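Local coordinates for unsaturated glucuronyl hydrolase (Streptococcus agalactiae, PDB 2ZZR), which hydrolyses unsaturated hyaluronan, chondroitin and heparin disaccharides, releasing the 4,5-unsaturated uronic acid left at their non-reducing end, at residues T139-A143 / L181-A185; G116-P121 / W393-W397. All coordinates share one frame; numbering follows the deposited sequence.

Contact 1 (T139-A143 / L181-A185); sequences TIKAA and LLFFA
Helices 139-143 and 181-185 cross at -118°, their axes 9.3 Å apart, and Ala143 lies across from Leu182 and Ile140 across from Ala185. At the crossing two small residues meet: Ala143 CB and Ala185 CB are 3.6 Å apart. Leu181 reaches over the other helix as a fork. Its first torsion (chi1 171°, CG anti to the backbone N) carries CG toward helix 139-143, and the two methyls then reach Thr139 and Ala143, one turn apart: Leu181 CD1 meets Thr139 CG2 at 3.5 Å, while Leu181 CD2 lies against the backbone N of Ala143, 3.8 Å away, and near the methyl of Ala142. Leu182 brings CD2 to 3.7 Å from the carbonyl O of Ala143 and also near its CB. Thr139 divides its two branches between different tasks. Thr139 CG2 approaches the Phe184 ring obliquely, 3.4 Å from both CD2 and CE2, the two side chains crossing at about a right angle; its OG1 turns to the carbonyl of Ala135 one turn earlier and to Thr124 OG1, so the hydroxyl is satisfied away from the apolar seam. Ile140 extends CD1 along the outer margin to Ala185 CA at 4.1 Å, where Tyr194 of helix 192-209 adjoins both residues. No hydrogen bond links the segments; the joint is apolar and largely buried. It joins helix 133-147 to helix 180-189 in the alpha-barrel of this glycoside hydrolase family 88 enzyme.

Contact 2 (G116-P121 / W393-W397); sequences GFLYTP and WELYW
Thr120 lays its methyl on one face of the Trp397 indole, Thr120 CG2 standing 3.4 Å above the ring plane and offset toward the rim, closest to CE3. Helix 115-130 belongs to the alpha-barrel of this family 88 enzyme, and the C-terminal tail 393-397 packs against it after helix 376-390. The Thr120 torsion (chi1 -60°) sets OG1 beside the backbone N and turns the methyl to the tail, where Thr120 CG2 also meets the carbonyl O of Tyr396 at 3.5 Å. The benzo end of the indole also touches Pro121 and Phe117: Trp397 CH2 lies 4.0 Å from Pro121 CG and 4.1 Å from Phe117 CD2, the latter contact at the edge of the phenylalanine ring. Phe117 in turn borders Trp250 and the probable nucleophile Asp114. Pro121, which lacks a backbone N-H and marks a kink in the helix, also offers its CA to Tyr396 CD2. Within the tail, Trp393 CZ2 sits 3.4 Å above the centre of the Tyr396 ring, and Glu82 OE1 accepts hydrogen bonds from both Trp393 NE1 and Tyr396 OH. The terminal residue is held at several points: the indole NE1 bonds Glu384, OXT forms a salt bridge with Arg260 NH2, and Arg128 NH1 hydrogen-bonds Trp397 O. The backbone N of Thr120 bonds Gly116 O at 2.8 Å.

In the fold
Contacts 1 and 2 lie 11 Å apart, centre to centre, and helix 115-130, which carries 116-121 of contact 2, also packs against contact 1. Helix 133-147 follows it in the chain, and Ala142 CB rests 3.4 Å from Tyr119 CG. Leu181 bridges from the other helix of contact 1, its CD2 3.8 Å from Gly116 N. Contact 2 is the more central, about 10 Å from the centre of the chain against 17 Å for contact 1. It is also nearer the active site: the Phe117 side chain is about 3 Å from that of Asp114, the probable nucleophile, and touches Asp174, the probable proton donor, whereas the Leu181 side chain is about 9 Å from that of Asp114.

Contact 1 (T139-A143 / L181-A185)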
loop_
_atom_site.group_PDB
_atom_site.type_symbol
_atom_site.label_atom_id
_atom_site.label_comp_id
_atom_site.label_asym_id
_atom_site.label_seq_id
_atom_site.Cartn_x
_atom_site.Cartn_y
_atom_site.Cartn_z
ATOM N N THR A 139 -8.578 -11.414 -12.292
ATOM C CA THR A 139 -7.213 -10.890 -12.156
ATOM C C THR A 139 -6.555 -10.632 -13.519
ATOM O O THR A 139 -6.001 -9.550 -13.755
ATOM C CB THR A 139 -6.322 -11.833 -11.300
ATOM O OG1 THR A 139 -6.858 -11.941 -9.975
ATOM C CG2 THR A 139 -4.909 -11.293 -11.216
ATOM N N ILE A 140 -6.614 -11.619 -14.417
ATOM C CA ILE A 140 -6.002 -11.473 -15.737
ATOM C C ILE A 140 -6.676 -10.355 -16.534
ATOM O O ILE A 140 -5.998 -9.530 -17.145
ATOM C CB ILE A 140 -5.975 -12.806 -16.534
ATOM C CG1 ILE A 140 -5.203 -13.881 -15.752
ATOM C CG2 ILE A 140 -5.367 -12.601 -17.929
ATOM C CD1 ILE A 140 -3.771 -13.497 -15.371
ATOM N N LYS A 141 -8.006 -10.315 -16.494
ATOM C CA LYS A 141 -8.753 -9.251 -17.170
ATOM C C LYS A 141 -8.384 -7.872 -16.609
ATOM O O LYS A 141 -8.214 -6.918 -17.371
ATOM C CB LYS A 141 -10.262 -9.509 -17.092
ATOM C CG LYS A 141 -10.727 -10.638 -18.010
ATOM C CD LYS A 141 -12.187 -10.982 -17.768
ATOM C CE LYS A 141 -12.681 -12.004 -18.791
ATOM N NZ LYS A 141 -14.135 -12.259 -18.640
ATOM N N ALA A 142 -8.230 -7.786 -15.285
ATOM C CA ALA A 142 -7.763 -6.559 -14.622
ATOM C C ALA A 142 -6.354 -6.158 -15.059
ATOM O O ALA A 142 -6.086 -4.976 -15.271
ATOM C CB ALA A 142 -7.828 -6.708 -13.104
ATOM N N ALA A 143 -5.460 -7.138 -15.187
ATOM C CA ALA A 143 -4.102 -6.890 -15.659
ATOM C C ALA A 143 -4.131 -6.291 -17.069
ATOM O O ALA A 143 -3.456 -5.301 -17.337
ATOM C CB ALA A 143 -3.272 -8.170 -15.627
ATOM N N LEU A 181 0.301 -6.661 -9.864
ATOM C CA LEU A 181 -0.708 -7.322 -10.693
ATOM C C LEU A 181 -0.115 -7.785 -12.020
ATOM O O LEU A 181 -0.423 -8.880 -12.504
ATOM C CB LEU A 181 -1.880 -6.355 -10.936
ATOM C CG LEU A 181 -2.980 -6.720 -11.939
ATOM C CD1 LEU A 181 -3.681 -8.009 -11.512
ATOM C CD2 LEU A 181 -3.968 -5.571 -12.048
ATOM N N LEU A 182 0.750 -6.952 -12.600
ATOM C CA LEU A 182 1.387 -7.277 -13.876
ATOM C C LEU A 182 2.436 -8.379 -13.750
ATOM O O LEU A 182 2.536 -9.237 -14.630
ATOM C CB LEU A 182 1.979 -6.028 -14.528
ATOM C CG LEU A 182 0.968 -4.908 -14.777
ATOM C CD1 LEU A 182 1.661 -3.735 -15.444
ATOM C CD2 LEU A 182 -0.217 -5.394 -15.621
ATOM N N PHE A 183 3.206 -8.370 -12.659
ATOM C CA PHE A 183 4.148 -9.461 -12.394
ATOM C C PHE A 183 3.406 -10.789 -12.218
ATOM O O PHE A 183 3.893 -11.829 -12.665
ATOM C CB PHE A 183 5.022 -9.181 -11.169
ATOM C CG PHE A 183 6.114 -8.152 -11.406
ATOM C CD1 PHE A 183 6.209 -7.028 -10.592
ATOM C CD2 PHE A 183 7.059 -8.326 -12.422
ATOM C CE1 PHE A 183 7.222 -6.081 -10.785
ATOM C CE2 PHE A 183 8.074 -7.384 -12.627
ATOM C CZ PHE A 183 8.155 -6.258 -11.805
ATOM N N PHE A 184 2.238 -10.746 -11.575
ATOM C CA PHE A 184 1.398 -11.941 -11.420
ATOM C C PHE A 184 0.919 -12.446 -12.783
ATOM O O PHE A 184 1.020 -13.642 -13.085
ATOM C CB PHE A 184 0.201 -11.667 -10.499
ATOM C CG PHE A 184 -0.766 -12.822 -10.406
ATOM C CD1 PHE A 184 -0.530 -13.867 -9.519
ATOM C CD2 PHE A 184 -1.895 -12.871 -11.218
ATOM C CE1 PHE A 184 -1.414 -14.950 -9.436
ATOM C CE2 PHE A 184 -2.786 -13.948 -11.143
ATOM C CZ PHE A 184 -2.548 -14.981 -10.244
ATOM N N ALA A 185 0.402 -11.534 -13.606
ATOM C CA ALA A 185 -0.066 -11.899 -14.947
ATOM C C ALA A 185 1.052 -12.517 -15.779
ATOM O O ALA A 185 0.820 -13.480 -16.515
ATOM C CB ALA A 185 -0.673 -10.698 -15.656
#

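Contact 2 (G116-P121 / W393-W397)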
loop_
_atom_site.group_PDB
_atom_site.type_symbol
_atom_site.label_atom_id
_atom_site.label_comp_id
_atom_site.label_asym_id
_atom_site.label_seq_id
_atom_site.Cartn_x
_atom_site.Cartn_y
_atom_site.Cartn_z
ATOM N N GLY A 116 -4.562 -2.813 -9.484
ATOM C CA GLY A 116 -3.886 -3.663 -8.508
ATOM C C GLY A 116 -4.468 -3.531 -7.115
ATOM O O GLY A 116 -4.771 -4.534 -6.471
ATOM N N PHE A 117 -4.639 -2.300 -6.638
ATOM C CA PHE A 117 -5.304 -2.076 -5.349
ATOM C C PHE A 117 -6.671 -2.758 -5.306
ATOM O O PHE A 117 -7.071 -3.301 -4.273
ATOM C CB PHE A 117 -5.506 -0.582 -5.072
ATOM C CG PHE A 117 -4.262 0.148 -4.621
ATOM C CD1 PHE A 117 -4.029 1.453 -5.044
ATOM C CD2 PHE A 117 -3.350 -0.443 -3.751
ATOM C CE1 PHE A 117 -2.895 2.150 -4.623
ATOM C CE2 PHE A 117 -2.213 0.250 -3.322
ATOM C CZ PHE A 117 -1.991 1.547 -3.756
ATOM N N LEU A 118 -7.385 -2.712 -6.427
ATOM C CA LEU A 118 -8.728 -3.272 -6.504
ATOM C C LEU A 118 -8.736 -4.793 -6.580
ATOM O O LEU A 118 -9.478 -5.447 -5.842
ATOM C CB LEU A 118 -9.489 -2.678 -7.696
ATOM C CG LEU A 118 -10.029 -1.262 -7.472
ATOM C CD1 LEU A 118 -10.520 -0.663 -8.775
ATOM C CD2 LEU A 118 -11.134 -1.234 -6.408
ATOM N N TYR A 119 -7.906 -5.346 -7.461
ATOM C CA TYR A 119 -7.991 -6.768 -7.809
ATOM C C TYR A 119 -7.031 -7.682 -7.065
ATOM O O TYR A 119 -7.310 -8.867 -6.906
ATOM C CB TYR A 119 -7.910 -6.962 -9.326
ATOM C CG TYR A 119 -9.217 -6.553 -9.972
ATOM C CD1 TYR A 119 -10.196 -7.502 -10.271
ATOM C CD2 TYR A 119 -9.505 -5.207 -10.219
ATOM C CE1 TYR A 119 -11.411 -7.125 -10.827
ATOM C CE2 TYR A 119 -10.723 -4.821 -10.771
ATOM C CZ TYR A 119 -11.670 -5.782 -11.072
ATOM O OH TYR A 119 -12.884 -5.409 -11.608
ATOM N N THR A 120 -5.906 -7.138 -6.607
ATOM C CA THR A 120 -4.916 -7.963 -5.897
ATOM C C THR A 120 -5.397 -8.503 -4.528
ATOM O O THR A 120 -5.328 -9.719 -4.299
ATOM C CB THR A 120 -3.547 -7.252 -5.777
ATOM O OG1 THR A 120 -3.049 -6.967 -7.094
ATOM C CG2 THR A 120 -2.548 -8.143 -5.020
ATOM N N PRO A 121 -5.875 -7.621 -3.620
ATOM C CA PRO A 121 -6.318 -8.091 -2.301
ATOM C C PRO A 121 -7.680 -8.788 -2.319
ATOM O O PRO A 121 -8.090 -9.340 -1.302
ATOM C CB PRO A 121 -6.402 -6.806 -1.468
ATOM C CG PRO A 121 -5.762 -5.727 -2.311
ATOM C CD PRO A 121 -5.983 -6.153 -3.715
ATOM N N TRP A 393 3.173 -15.679 5.817
ATOM C CA TRP A 393 2.069 -15.274 4.949
ATOM C C TRP A 393 2.445 -15.288 3.466
ATOM O O TRP A 393 3.441 -14.688 3.062
ATOM C CB TRP A 393 1.523 -13.901 5.369
ATOM C CG TRP A 393 0.393 -13.434 4.490
ATOM C CD1 TRP A 393 -0.812 -14.048 4.306
ATOM C CD2 TRP A 393 0.372 -12.252 3.672
ATOM N NE1 TRP A 393 -1.586 -13.324 3.418
ATOM C CE2 TRP A 393 -0.885 -12.218 3.019
ATOM C CE3 TRP A 393 1.289 -11.218 3.433
ATOM C CZ2 TRP A 393 -1.250 -11.190 2.134
ATOM C CZ3 TRP A 393 0.927 -10.196 2.550
ATOM C CH2 TRP A 393 -0.335 -10.190 1.918
ATOM N N GLU A 394 1.650 -16.000 2.668
ATOM C CA GLU A 394 1.790 -15.990 1.222
ATOM C C GLU A 394 1.177 -14.708 0.649
ATOM O O GLU A 394 -0.038 -14.506 0.728
ATOM C CB GLU A 394 1.109 -17.218 0.599
ATOM C CG GLU A 394 1.371 -17.364 -0.893
ATOM C CD GLU A 394 0.634 -18.538 -1.536
ATOM O OE1 GLU A 394 0.839 -18.763 -2.748
ATOM O OE2 GLU A 394 -0.133 -19.244 -0.835
ATOM N N LEU A 395 2.018 -13.856 0.060
ATOM C CA LEU A 395 1.559 -12.542 -0.419
ATOM C C LEU A 395 0.471 -12.625 -1.470
ATOM O O LEU A 395 0.581 -13.396 -2.427
ATOM C CB LEU A 395 2.732 -11.737 -0.991
ATOM C CG LEU A 395 3.522 -10.863 -0.019
ATOM C CD1 LEU A 395 4.128 -11.676 1.113
ATOM C CD2 LEU A 395 4.615 -10.118 -0.777
ATOM N N TYR A 396 -0.569 -11.809 -1.304
ATOM C CA TYR A 396 -1.536 -11.592 -2.387
ATOM C C TYR A 396 -0.831 -10.886 -3.539
ATOM O O TYR A 396 -1.030 -11.236 -4.708
ATOM C CB TYR A 396 -2.735 -10.761 -1.910
ATOM C CG TYR A 396 -3.453 -11.335 -0.694
ATOM C CD1 TYR A 396 -3.434 -12.712 -0.433
ATOM C CD2 TYR A 396 -4.164 -10.508 0.176
ATOM C CE1 TYR A 396 -4.097 -13.240 0.675
ATOM C CE2 TYR A 396 -4.840 -11.029 1.286
ATOM C CZ TYR A 396 -4.795 -12.399 1.527
ATOM O OH TYR A 396 -5.442 -12.921 2.625
ATOM N N TRP A 397 0.013 -9.915 -3.179
ATOM C CA TRP A 397 0.818 -9.122 -4.125
ATOM C C TRP A 397 1.779 -9.974 -4.939
ATOM O O TRP A 397 2.183 -11.078 -4.540
ATOM C CB TRP A 397 1.607 -8.029 -3.383
ATOM C CG TRP A 397 0.760 -7.280 -2.411
ATOM C CD1 TRP A 397 0.677 -7.491 -1.068
ATOM C CD2 TRP A 397 -0.167 -6.227 -2.712
ATOM N NE1 TRP A 397 -0.235 -6.629 -0.505
ATOM C CE2 TRP A 397 -0.768 -5.841 -1.494
ATOM C CE3 TRP A 397 -0.540 -5.566 -3.894
ATOM C CZ2 TRP A 397 -1.735 -4.836 -1.420
ATOM C CZ3 TRP A 397 -1.499 -4.555 -3.820
ATOM C CH2 TRP A 397 -2.080 -4.197 -2.592
ATOM O OXT TRP A 397 2.173 -9.554 -6.031
#